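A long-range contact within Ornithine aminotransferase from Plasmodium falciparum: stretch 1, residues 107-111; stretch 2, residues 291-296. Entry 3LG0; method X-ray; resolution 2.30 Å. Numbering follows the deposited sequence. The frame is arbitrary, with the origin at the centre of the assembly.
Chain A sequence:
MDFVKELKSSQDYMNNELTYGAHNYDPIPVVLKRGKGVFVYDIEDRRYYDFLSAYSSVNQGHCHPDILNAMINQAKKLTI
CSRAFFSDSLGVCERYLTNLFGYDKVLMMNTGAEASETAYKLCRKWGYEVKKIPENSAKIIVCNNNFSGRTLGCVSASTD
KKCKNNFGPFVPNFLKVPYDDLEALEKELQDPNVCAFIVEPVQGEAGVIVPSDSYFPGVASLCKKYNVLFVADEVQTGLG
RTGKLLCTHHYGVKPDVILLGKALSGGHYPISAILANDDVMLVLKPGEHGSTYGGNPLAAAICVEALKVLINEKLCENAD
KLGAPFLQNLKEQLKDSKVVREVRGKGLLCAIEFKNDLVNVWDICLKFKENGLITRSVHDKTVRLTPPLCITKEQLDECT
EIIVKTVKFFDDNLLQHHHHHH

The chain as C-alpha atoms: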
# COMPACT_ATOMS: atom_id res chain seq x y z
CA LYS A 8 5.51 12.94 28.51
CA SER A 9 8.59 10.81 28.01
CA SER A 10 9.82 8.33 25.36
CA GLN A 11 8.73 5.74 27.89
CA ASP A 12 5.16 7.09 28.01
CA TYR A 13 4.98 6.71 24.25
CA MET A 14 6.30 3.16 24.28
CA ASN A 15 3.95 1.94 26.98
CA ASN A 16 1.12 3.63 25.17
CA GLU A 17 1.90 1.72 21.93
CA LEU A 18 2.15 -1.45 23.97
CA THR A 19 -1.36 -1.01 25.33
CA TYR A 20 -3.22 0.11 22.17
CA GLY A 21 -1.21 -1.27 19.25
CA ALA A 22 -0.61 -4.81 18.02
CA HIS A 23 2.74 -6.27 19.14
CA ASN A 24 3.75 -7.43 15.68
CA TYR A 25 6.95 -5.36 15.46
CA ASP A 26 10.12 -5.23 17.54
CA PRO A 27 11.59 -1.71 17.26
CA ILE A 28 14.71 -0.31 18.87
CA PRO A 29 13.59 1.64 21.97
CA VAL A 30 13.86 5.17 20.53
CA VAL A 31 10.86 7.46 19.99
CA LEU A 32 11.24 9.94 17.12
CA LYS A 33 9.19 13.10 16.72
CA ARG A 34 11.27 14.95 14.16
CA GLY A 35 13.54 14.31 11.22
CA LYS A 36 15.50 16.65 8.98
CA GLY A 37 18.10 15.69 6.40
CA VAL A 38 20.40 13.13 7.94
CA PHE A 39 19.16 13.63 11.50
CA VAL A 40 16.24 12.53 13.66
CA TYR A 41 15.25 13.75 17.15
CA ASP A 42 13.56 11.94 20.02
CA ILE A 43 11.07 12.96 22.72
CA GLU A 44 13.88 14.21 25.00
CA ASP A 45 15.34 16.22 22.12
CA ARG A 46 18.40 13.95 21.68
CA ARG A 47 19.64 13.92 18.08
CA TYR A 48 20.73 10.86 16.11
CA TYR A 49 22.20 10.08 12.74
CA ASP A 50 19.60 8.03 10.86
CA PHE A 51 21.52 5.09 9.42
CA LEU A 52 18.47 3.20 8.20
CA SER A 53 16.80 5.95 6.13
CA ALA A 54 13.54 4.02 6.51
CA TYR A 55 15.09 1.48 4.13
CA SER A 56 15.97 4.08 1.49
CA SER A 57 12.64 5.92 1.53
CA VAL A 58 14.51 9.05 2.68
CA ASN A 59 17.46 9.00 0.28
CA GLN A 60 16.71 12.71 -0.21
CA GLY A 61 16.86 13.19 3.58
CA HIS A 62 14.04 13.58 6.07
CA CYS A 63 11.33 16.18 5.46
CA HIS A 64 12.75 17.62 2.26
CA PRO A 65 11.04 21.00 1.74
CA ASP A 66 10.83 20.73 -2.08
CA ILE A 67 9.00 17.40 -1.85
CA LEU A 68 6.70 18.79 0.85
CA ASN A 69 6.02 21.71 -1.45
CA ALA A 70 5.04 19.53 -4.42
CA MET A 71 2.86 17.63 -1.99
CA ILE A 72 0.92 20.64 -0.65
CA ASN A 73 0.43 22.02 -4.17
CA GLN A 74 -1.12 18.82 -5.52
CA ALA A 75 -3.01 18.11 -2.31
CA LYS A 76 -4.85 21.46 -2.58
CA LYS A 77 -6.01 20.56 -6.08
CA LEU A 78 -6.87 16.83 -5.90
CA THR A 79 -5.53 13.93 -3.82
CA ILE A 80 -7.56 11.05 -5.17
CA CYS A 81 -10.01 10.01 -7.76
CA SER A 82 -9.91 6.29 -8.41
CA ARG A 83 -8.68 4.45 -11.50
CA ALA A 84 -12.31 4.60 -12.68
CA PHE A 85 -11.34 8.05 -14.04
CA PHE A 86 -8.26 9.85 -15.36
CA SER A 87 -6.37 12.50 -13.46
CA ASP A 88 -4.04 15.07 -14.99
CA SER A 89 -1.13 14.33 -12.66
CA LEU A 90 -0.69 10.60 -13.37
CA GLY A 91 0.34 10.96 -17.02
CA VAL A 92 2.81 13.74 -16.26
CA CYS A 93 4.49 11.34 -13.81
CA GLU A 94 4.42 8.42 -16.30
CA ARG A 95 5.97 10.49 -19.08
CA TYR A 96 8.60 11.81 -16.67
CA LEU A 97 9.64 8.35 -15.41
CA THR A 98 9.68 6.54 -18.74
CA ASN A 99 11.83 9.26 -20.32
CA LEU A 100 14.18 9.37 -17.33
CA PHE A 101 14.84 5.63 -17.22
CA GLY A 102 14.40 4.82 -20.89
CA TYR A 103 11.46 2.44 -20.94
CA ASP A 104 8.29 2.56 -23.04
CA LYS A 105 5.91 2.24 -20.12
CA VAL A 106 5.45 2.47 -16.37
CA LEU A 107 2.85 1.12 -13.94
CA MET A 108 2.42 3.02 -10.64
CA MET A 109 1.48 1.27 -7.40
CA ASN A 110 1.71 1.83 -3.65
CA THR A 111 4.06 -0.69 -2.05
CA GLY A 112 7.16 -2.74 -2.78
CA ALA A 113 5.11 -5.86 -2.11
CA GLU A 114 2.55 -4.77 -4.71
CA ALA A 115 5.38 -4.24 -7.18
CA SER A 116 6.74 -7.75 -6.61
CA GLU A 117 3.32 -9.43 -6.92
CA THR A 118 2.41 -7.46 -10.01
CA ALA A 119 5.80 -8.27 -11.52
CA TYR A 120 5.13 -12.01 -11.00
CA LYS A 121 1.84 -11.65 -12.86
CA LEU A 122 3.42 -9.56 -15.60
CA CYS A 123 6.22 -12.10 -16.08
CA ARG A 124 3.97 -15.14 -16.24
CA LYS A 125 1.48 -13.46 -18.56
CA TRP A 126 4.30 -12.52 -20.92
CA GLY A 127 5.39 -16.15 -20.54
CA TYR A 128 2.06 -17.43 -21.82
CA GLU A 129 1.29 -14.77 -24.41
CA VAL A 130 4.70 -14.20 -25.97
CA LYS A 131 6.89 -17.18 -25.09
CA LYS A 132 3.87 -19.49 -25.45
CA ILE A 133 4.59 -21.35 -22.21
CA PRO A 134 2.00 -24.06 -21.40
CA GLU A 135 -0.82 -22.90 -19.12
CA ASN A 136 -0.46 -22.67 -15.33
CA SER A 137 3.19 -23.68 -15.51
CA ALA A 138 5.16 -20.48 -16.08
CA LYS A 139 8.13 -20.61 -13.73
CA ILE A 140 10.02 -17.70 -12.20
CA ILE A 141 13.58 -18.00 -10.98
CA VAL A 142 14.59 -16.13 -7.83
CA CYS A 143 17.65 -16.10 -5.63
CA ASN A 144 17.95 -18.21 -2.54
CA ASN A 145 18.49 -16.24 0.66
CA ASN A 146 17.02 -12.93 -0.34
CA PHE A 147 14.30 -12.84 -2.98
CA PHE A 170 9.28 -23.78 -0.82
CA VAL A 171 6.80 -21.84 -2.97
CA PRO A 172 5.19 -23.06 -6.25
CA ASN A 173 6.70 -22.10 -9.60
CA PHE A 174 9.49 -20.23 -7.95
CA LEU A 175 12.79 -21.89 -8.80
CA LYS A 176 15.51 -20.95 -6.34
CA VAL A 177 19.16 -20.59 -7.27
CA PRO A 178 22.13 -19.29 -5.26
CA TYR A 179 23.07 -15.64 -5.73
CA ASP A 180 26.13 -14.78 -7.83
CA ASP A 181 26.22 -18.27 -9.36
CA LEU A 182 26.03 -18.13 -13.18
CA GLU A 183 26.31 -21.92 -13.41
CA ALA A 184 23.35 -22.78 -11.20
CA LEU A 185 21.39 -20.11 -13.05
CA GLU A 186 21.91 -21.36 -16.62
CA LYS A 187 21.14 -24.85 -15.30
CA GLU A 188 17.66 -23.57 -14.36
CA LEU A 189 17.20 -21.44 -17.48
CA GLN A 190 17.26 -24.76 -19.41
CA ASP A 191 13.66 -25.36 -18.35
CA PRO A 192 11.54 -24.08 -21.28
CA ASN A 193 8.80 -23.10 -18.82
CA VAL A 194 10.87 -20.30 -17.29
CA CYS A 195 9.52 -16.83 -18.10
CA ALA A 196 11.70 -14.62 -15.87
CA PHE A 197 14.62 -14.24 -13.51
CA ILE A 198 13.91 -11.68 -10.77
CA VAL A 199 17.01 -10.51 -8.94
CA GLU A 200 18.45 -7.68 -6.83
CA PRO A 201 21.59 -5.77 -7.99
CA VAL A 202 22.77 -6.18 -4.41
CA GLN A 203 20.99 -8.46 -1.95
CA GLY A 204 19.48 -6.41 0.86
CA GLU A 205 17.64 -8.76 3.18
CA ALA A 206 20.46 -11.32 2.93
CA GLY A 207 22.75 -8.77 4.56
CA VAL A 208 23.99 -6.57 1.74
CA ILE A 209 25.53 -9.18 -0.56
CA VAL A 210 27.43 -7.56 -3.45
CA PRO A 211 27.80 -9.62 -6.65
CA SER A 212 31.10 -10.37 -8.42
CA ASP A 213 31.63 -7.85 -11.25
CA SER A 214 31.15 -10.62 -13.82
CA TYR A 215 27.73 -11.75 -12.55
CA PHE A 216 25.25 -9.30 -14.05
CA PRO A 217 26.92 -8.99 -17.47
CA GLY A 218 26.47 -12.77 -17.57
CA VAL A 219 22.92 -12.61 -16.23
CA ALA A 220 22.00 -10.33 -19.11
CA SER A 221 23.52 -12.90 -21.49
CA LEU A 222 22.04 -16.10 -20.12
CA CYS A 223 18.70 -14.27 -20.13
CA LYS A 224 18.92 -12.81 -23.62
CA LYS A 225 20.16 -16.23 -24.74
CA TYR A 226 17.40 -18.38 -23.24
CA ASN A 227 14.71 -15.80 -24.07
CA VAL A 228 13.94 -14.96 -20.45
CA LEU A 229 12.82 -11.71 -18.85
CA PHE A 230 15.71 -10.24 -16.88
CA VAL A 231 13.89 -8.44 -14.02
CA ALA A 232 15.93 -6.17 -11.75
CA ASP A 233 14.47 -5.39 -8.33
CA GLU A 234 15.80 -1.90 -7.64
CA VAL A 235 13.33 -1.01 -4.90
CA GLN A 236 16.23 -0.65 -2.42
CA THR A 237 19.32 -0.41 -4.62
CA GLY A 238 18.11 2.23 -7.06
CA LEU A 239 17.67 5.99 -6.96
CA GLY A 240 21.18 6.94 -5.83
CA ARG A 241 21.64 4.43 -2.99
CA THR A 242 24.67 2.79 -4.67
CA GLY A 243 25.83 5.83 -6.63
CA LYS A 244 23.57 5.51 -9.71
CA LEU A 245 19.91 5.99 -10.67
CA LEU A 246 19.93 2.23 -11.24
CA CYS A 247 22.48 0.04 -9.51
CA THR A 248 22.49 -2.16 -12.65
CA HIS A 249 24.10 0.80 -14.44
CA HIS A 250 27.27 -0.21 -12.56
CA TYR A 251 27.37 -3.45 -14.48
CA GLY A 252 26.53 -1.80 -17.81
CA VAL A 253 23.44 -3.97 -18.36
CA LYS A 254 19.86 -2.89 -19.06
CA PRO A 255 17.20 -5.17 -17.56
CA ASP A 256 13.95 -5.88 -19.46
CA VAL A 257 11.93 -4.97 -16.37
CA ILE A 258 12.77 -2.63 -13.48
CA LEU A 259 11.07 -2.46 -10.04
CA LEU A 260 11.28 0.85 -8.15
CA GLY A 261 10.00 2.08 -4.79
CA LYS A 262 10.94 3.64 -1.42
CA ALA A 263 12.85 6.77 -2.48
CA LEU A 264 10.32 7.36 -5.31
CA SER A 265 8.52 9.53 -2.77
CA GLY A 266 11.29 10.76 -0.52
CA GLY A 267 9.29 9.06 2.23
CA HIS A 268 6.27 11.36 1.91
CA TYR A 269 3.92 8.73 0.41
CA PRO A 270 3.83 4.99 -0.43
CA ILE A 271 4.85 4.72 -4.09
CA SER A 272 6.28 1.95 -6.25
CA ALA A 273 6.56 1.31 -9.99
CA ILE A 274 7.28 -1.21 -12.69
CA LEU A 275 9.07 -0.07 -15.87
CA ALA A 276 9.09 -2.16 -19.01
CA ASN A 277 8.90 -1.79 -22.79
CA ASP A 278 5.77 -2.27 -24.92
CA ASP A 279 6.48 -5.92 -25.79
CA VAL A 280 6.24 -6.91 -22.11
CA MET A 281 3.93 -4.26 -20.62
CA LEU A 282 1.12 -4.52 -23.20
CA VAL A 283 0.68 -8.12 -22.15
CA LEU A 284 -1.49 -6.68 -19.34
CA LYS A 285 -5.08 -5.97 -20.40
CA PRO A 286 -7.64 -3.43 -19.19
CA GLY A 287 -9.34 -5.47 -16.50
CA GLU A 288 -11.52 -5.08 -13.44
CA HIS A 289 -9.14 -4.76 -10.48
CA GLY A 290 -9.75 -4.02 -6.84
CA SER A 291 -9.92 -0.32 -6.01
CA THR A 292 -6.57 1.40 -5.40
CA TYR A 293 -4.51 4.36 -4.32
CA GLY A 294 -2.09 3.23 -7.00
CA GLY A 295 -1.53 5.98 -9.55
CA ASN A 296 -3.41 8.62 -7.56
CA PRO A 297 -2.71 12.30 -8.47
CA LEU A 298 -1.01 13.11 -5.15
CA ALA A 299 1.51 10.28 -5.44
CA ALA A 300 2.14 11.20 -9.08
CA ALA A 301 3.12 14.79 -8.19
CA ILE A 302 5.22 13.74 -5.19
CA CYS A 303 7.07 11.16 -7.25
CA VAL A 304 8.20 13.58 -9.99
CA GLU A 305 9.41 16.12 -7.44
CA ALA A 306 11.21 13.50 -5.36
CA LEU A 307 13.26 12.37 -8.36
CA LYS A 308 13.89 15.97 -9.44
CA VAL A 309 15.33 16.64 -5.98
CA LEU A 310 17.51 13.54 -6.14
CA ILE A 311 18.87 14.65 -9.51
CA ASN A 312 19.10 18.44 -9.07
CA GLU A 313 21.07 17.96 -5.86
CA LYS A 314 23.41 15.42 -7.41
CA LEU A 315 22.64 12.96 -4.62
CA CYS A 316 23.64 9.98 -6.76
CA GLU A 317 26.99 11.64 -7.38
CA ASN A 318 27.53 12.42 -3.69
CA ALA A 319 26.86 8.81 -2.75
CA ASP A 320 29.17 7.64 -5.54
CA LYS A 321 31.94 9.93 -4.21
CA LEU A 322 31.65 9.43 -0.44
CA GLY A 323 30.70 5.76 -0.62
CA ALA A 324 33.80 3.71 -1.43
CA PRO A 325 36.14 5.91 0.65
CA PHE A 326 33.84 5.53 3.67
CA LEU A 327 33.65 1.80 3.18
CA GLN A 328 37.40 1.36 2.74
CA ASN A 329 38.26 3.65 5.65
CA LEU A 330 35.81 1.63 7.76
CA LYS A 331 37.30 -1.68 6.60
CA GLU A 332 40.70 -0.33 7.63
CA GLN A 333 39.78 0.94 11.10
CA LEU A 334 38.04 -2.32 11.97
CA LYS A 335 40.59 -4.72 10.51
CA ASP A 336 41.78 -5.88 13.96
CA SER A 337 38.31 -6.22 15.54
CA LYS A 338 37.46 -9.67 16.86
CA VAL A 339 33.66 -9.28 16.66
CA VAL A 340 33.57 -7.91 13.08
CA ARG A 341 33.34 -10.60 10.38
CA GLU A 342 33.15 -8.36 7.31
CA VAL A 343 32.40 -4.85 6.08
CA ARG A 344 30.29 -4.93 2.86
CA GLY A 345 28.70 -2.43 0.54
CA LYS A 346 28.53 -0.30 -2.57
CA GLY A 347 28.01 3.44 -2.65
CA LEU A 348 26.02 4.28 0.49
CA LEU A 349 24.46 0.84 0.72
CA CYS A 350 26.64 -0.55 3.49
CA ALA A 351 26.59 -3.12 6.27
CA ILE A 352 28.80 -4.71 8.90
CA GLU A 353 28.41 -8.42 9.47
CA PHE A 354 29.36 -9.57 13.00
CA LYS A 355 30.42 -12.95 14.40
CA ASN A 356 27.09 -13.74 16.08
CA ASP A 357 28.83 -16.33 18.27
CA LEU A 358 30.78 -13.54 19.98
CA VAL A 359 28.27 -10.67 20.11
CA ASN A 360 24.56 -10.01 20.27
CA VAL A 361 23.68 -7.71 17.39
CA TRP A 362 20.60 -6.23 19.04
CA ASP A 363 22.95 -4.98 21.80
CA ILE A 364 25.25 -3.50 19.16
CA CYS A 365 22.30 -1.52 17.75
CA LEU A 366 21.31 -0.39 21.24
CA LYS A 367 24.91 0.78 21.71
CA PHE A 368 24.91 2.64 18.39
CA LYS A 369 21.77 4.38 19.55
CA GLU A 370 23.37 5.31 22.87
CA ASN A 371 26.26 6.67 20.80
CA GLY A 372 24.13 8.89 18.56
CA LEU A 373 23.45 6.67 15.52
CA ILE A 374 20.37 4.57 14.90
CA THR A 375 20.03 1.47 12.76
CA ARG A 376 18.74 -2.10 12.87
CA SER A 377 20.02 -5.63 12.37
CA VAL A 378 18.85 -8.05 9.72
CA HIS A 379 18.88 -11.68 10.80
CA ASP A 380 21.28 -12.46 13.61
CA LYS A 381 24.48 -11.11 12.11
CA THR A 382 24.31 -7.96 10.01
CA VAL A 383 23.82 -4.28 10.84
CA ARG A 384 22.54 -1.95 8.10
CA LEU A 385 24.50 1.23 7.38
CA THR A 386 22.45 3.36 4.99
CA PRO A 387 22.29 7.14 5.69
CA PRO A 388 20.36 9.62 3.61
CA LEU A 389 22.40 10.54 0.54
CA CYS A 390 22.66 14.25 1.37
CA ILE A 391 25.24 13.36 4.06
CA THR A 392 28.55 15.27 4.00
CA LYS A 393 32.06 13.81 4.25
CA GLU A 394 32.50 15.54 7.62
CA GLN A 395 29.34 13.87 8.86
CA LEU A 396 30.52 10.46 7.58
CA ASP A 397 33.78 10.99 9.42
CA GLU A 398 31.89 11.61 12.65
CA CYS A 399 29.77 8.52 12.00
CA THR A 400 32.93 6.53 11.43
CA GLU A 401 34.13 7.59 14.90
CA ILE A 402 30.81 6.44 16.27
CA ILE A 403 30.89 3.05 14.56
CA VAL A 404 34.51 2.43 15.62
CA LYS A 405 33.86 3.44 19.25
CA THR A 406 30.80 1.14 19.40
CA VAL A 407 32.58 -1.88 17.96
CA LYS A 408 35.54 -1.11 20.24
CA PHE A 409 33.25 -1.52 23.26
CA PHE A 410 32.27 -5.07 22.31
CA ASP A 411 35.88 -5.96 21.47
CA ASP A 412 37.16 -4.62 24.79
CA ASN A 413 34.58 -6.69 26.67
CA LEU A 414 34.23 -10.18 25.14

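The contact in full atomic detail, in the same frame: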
# COMPACT_ATOMS: atom_id res chain seq x y z
N LEU A 107 4.06 1.45 -14.68
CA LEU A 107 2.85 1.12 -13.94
C LEU A 107 3.07 1.54 -12.49
O LEU A 107 3.99 1.02 -11.84
CB LEU A 107 2.60 -0.38 -14.07
CG LEU A 107 1.62 -1.19 -13.21
CD1 LEU A 107 0.45 -0.39 -12.69
CD2 LEU A 107 1.16 -2.39 -14.04
N MET A 108 2.26 2.48 -12.00
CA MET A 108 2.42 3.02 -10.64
C MET A 108 1.59 2.23 -9.63
O MET A 108 0.42 1.97 -9.85
CB MET A 108 1.98 4.49 -10.55
CG MET A 108 2.66 5.44 -11.51
SD MET A 108 4.45 5.46 -11.38
CE MET A 108 4.68 6.34 -9.84
N MET A 109 2.20 1.91 -8.49
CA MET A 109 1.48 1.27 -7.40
C MET A 109 1.86 1.90 -6.06
O MET A 109 2.53 2.92 -6.01
CB MET A 109 1.78 -0.23 -7.42
CG MET A 109 2.55 -0.61 -8.66
SD MET A 109 2.54 -2.36 -8.99
CE MET A 109 0.76 -2.56 -8.85
N ASN A 110 1.44 1.28 -4.97
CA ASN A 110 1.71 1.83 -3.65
C ASN A 110 2.95 1.24 -2.97
O ASN A 110 3.83 1.98 -2.53
CB ASN A 110 0.50 1.66 -2.76
CG ASN A 110 -0.79 2.06 -3.45
OD1 ASN A 110 -1.01 3.23 -3.78
ND2 ASN A 110 -1.67 1.10 -3.64
N THR A 111 3.03 -0.08 -2.90
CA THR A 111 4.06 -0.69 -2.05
C THR A 111 5.06 -1.55 -2.83
O THR A 111 4.80 -1.94 -3.95
CB THR A 111 3.43 -1.55 -0.95
OG1 THR A 111 2.78 -2.68 -1.54
CG2 THR A 111 2.41 -0.74 -0.15
N SER A 291 -10.18 -1.75 -6.13
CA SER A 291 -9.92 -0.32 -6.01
C SER A 291 -8.52 -0.06 -5.43
O SER A 291 -7.96 -0.90 -4.71
CB SER A 291 -11.01 0.36 -5.17
OG SER A 291 -11.05 -0.16 -3.85
N THR A 292 -7.96 1.11 -5.75
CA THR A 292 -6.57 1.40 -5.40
C THR A 292 -6.28 2.89 -5.14
O THR A 292 -7.01 3.80 -5.55
CB THR A 292 -5.58 0.91 -6.50
OG1 THR A 292 -6.15 -0.18 -7.22
CG2 THR A 292 -4.24 0.46 -5.89
N TYR A 293 -5.17 3.08 -4.44
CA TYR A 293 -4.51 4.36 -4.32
C TYR A 293 -3.43 4.43 -5.37
O TYR A 293 -2.83 5.48 -5.58
CB TYR A 293 -3.88 4.49 -2.92
CG TYR A 293 -4.85 5.04 -1.90
CD1 TYR A 293 -5.78 4.22 -1.30
CD2 TYR A 293 -4.83 6.39 -1.54
CE1 TYR A 293 -6.68 4.71 -0.37
CE2 TYR A 293 -5.73 6.90 -0.60
CZ TYR A 293 -6.65 6.05 -0.02
OH TYR A 293 -7.56 6.50 0.92
N GLY A 294 -3.17 3.31 -6.03
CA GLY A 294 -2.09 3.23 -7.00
C GLY A 294 -2.34 4.16 -8.17
O GLY A 294 -3.38 4.10 -8.80
N GLY A 295 -1.38 5.04 -8.45
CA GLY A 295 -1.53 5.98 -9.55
C GLY A 295 -2.38 7.20 -9.22
O GLY A 295 -2.79 7.93 -10.11
N ASN A 296 -2.65 7.43 -7.94
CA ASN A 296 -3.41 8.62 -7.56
C ASN A 296 -2.61 9.91 -7.86
O ASN A 296 -1.38 9.90 -7.87
CB ASN A 296 -3.84 8.54 -6.09
CG ASN A 296 -2.68 8.78 -5.13
OD1 ASN A 296 -2.21 9.92 -4.96
ND2 ASN A 296 -2.21 7.70 -4.51
O HOH W 1 0.99 5.15 -6.88

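This is a small, closely packed contact between the end of a strand and a glycine-containing turn, with no direct hydrogen bond across it and one water joining the two backbones. The two stretches together bury 202 Å², and their touching parts run 132° apart.

The closest pair of CA atoms is Met 109 CA and Gly 294 CA, 4.1 Å apart. Such an approach leaves little room for a side chain on the turn: an ideal CB on Gly 294 would sit 3.4 Å from Met 109 CA and, within its own stretch, 3.1 Å from Thr 292 CG2. Gly 295 is glycine for a different reason. Its phi/psi of 80/14 would jam a CB against the carbonyl O of Gly 294.

The water supplies the polar link. It donates to Met 109 O and accepts from Gly 295 N, each at 2.8 Å, satisfying two backbone groups that do not meet directly.

Asn 110 contributes the largest covered area, 63 Å². Its CA-to-CB bond points toward the turn, and chi1 of -46° (m) carries the amide to it. Asn 110 OD1 lies 3.1 Å from Gly 294 N, but the angle is too poor for a hydrogen bond; the same oxygen is 3.3 Å from Tyr 293 CB. Asn 110 ND2 packs 3.5 Å from Thr 292 CG2 and finds its hydrogen-bond partner elsewhere in the structure.

Met 108 starts toward the turn, but three m rotamers lead its end away, so the base of the side chain does the packing, with Met 108 CB 3.9 Å from Gly 295 CA; separately, the backbone atom Met 108 O lies 3.8 Å from Gly 295 N.

The turn also braces itself. From Tyr 293 to Asn 296 it is type II, closed by Asn 296 N to Tyr 293 O at 3.1 Å and reinforced by Asn 296 ND2 to Tyr 293 O at 2.5 Å. Asn 296 also N-caps the helix that follows.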